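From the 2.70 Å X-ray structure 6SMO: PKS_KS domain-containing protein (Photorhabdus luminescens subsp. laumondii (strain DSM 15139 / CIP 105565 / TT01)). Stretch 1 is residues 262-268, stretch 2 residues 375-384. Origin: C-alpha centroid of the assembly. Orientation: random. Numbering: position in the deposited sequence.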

# COMPACT_ATOMS: atom_id res chain seq x y z
N GLU B 262 9.50 -14.58 3.06
CA GLU B 262 8.03 -14.64 3.32
C GLU B 262 7.80 -14.67 4.84
O GLU B 262 8.79 -14.87 5.58
N GLY B 263 6.56 -14.48 5.27
CA GLY B 263 6.15 -14.56 6.69
C GLY B 263 5.03 -13.60 7.02
O GLY B 263 4.46 -12.99 6.09
N CYS B 264 4.72 -13.47 8.32
CA CYS B 264 3.63 -12.61 8.86
C CYS B 264 3.95 -12.22 10.31
O CYS B 264 4.45 -13.09 11.05
N GLY B 265 3.66 -10.97 10.67
CA GLY B 265 3.69 -10.46 12.05
C GLY B 265 2.34 -9.88 12.43
O GLY B 265 1.77 -9.15 11.60
N ILE B 266 1.83 -10.23 13.62
CA ILE B 266 0.53 -9.73 14.15
C ILE B 266 0.75 -9.26 15.59
O ILE B 266 1.23 -10.06 16.42
N LEU B 267 0.41 -8.00 15.87
CA LEU B 267 0.44 -7.38 17.22
C LEU B 267 -1.00 -7.08 17.66
O LEU B 267 -1.73 -6.42 16.88
N ILE B 268 -1.40 -7.54 18.85
CA ILE B 268 -2.69 -7.18 19.50
C ILE B 268 -2.47 -5.86 20.25
O ILE B 268 -1.96 -5.90 21.38
N ASN B 375 8.18 -5.36 8.38
CA ASN B 375 7.91 -4.31 9.40
C ASN B 375 7.26 -4.92 10.63
O ASN B 375 7.69 -4.61 11.73
N ALA B 376 6.25 -5.77 10.42
CA ALA B 376 5.44 -6.44 11.47
C ALA B 376 6.31 -7.43 12.25
O ALA B 376 6.24 -7.41 13.50
N ILE B 377 7.08 -8.27 11.55
CA ILE B 377 7.97 -9.31 12.15
C ILE B 377 9.02 -8.62 13.03
O ILE B 377 9.27 -9.11 14.15
N GLU B 378 9.61 -7.53 12.54
CA GLU B 378 10.60 -6.70 13.28
C GLU B 378 9.91 -5.98 14.45
O GLU B 378 10.58 -5.79 15.48
N SER B 379 8.64 -5.60 14.28
CA SER B 379 7.80 -4.97 15.33
C SER B 379 7.50 -5.98 16.45
O SER B 379 7.45 -5.56 17.62
N VAL B 380 7.28 -7.25 16.09
CA VAL B 380 7.10 -8.37 17.07
C VAL B 380 8.42 -8.58 17.82
O VAL B 380 8.39 -8.68 19.06
N ALA B 381 9.54 -8.63 17.08
CA ALA B 381 10.91 -8.79 17.62
C ALA B 381 11.25 -7.61 18.55
O ALA B 381 11.86 -7.85 19.61
N LEU B 382 10.87 -6.40 18.15
CA LEU B 382 11.10 -5.14 18.91
C LEU B 382 10.39 -5.22 20.28
O LEU B 382 11.01 -4.81 21.28
N CYS B 383 9.15 -5.71 20.30
CA CYS B 383 8.32 -5.86 21.53
C CYS B 383 8.98 -6.87 22.48
O CYS B 383 9.00 -6.59 23.70
N LEU B 384 9.51 -7.97 21.95
CA LEU B 384 10.22 -9.03 22.72
C LEU B 384 11.54 -8.47 23.27
O LEU B 384 11.90 -8.84 24.41

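Strand 263-268 packs against helix 375-384, the two crossing at 51° with their axes 6.3 Å apart at closest approach; the contact buries 330 Å², both sides summed, and no hydrogen bond spans it. The backbones approach closely where the nearest CA pair across the two stretches, Gly265 CA and Ala376 CA, lies 4.4 Å apart. Ala376 points its methyl toward the strand, bringing Ala376 CB 3.3 Å from Gly265 O. Gly265 leaves room for this approach, since a CB there would point toward the helix and lie 2.5 Å from Ala376 C and 2.6 Å from Ile377 N, a clash. At Gly263 the backbone angles themselves call for glycine, and an added CB would also sit a tight 3.1 Å from Ile377 CD1. The apolar contact centres on Leu267 (chi1 m, chi2 p), which points toward the helix and has the largest covered area, 78 Å². Leu267 CD1 meets Val380 CG2 at 3.7 Å and lies 3.8 Å from Ala376 O, while Leu267 CD2 reaches Cys383 SG at 3.6 Å; Cys383 (m) also points toward the strand. Other side chains pack on backbone: Ile377 (m, t) leaves its CA sideways, but its end comes nearer the strand, placing Ile377 CG1 3.8 Å from Cys264 C and Ile377 CD1 4.1 Å from Gly263 C. Val380 (t), also sideways, lays Val380 CG2 4.2 Å from Gly265 CA. Cys264 (t) and Ile266 (m, m) point away, so the helix meets mainly their backbone. Among the polar residues, Ser379 (m) points toward the strand, and Ser379 CB lies 4.0 Å from Leu267 CD1, yet its hydroxyl is turned back along the helix, where Ser379 OG donates to Asn375 O at 3.0 Å. Asn375 O also accepts the helical bond from Ser379 N at 2.9 Å. The side chains of Glu262, Asn375 and Glu378 find their hydrogen bonds elsewhere in the structure.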

# COMPACT_ATOMS: atom_id res chain seq x y z
CB GLU B 262 7.40 -15.86 2.64
CG GLU B 262 7.96 -17.19 3.10
CD GLU B 262 7.31 -18.42 2.47
OE1 GLU B 262 7.74 -19.54 2.81
OE2 GLU B 262 6.39 -18.25 1.65
CB CYS B 264 2.28 -13.31 8.79
SG CYS B 264 0.93 -12.37 9.53
CB ILE B 266 -0.57 -10.81 14.06
CG1 ILE B 266 -0.85 -11.24 12.62
CG2 ILE B 266 -1.85 -10.36 14.77
CD1 ILE B 266 -1.48 -10.17 11.75
CB LEU B 267 1.27 -6.09 17.18
CG LEU B 267 2.78 -6.26 17.03
CD1 LEU B 267 3.17 -6.48 15.57
CD2 LEU B 267 3.52 -5.07 17.60
CB ILE B 268 -3.20 -8.30 20.43
CG1 ILE B 268 -3.29 -9.65 19.72
CG2 ILE B 268 -4.53 -7.91 21.06
CD1 ILE B 268 -4.19 -9.66 18.50
CB ASN B 375 6.97 -3.24 8.87
CG ASN B 375 7.48 -2.58 7.62
OD1 ASN B 375 8.68 -2.46 7.43
ND2 ASN B 375 6.57 -2.14 6.76
CB ALA B 376 4.25 -7.12 10.85
CB ILE B 377 8.60 -10.21 11.07
CG1 ILE B 377 7.55 -11.01 10.30
CG2 ILE B 377 9.66 -11.13 11.67
CD1 ILE B 377 8.02 -11.51 8.95
CB GLU B 378 11.27 -5.68 12.35
CG GLU B 378 12.28 -6.30 11.40
CD GLU B 378 12.68 -5.41 10.23
OE1 GLU B 378 12.85 -4.19 10.45
OE2 GLU B 378 12.81 -5.94 9.11
CB SER B 379 6.53 -4.38 14.76
OG SER B 379 6.78 -3.12 14.15
CB VAL B 380 6.63 -9.67 16.38
CG1 VAL B 380 6.77 -10.89 17.29
CG2 VAL B 380 5.21 -9.55 15.87
CB ALA B 381 11.90 -8.88 16.48
CB LEU B 382 10.58 -3.95 18.09
CG LEU B 382 10.58 -2.60 18.79
CD1 LEU B 382 11.94 -2.27 19.37
CD2 LEU B 382 10.14 -1.50 17.83
CB CYS B 383 6.90 -6.29 21.18
SG CYS B 383 5.97 -5.02 20.30
CB LEU B 384 10.47 -10.24 21.82
CG LEU B 384 9.22 -11.03 21.42
CD1 LEU B 384 9.51 -11.94 20.24
CD2 LEU B 384 8.69 -11.84 22.60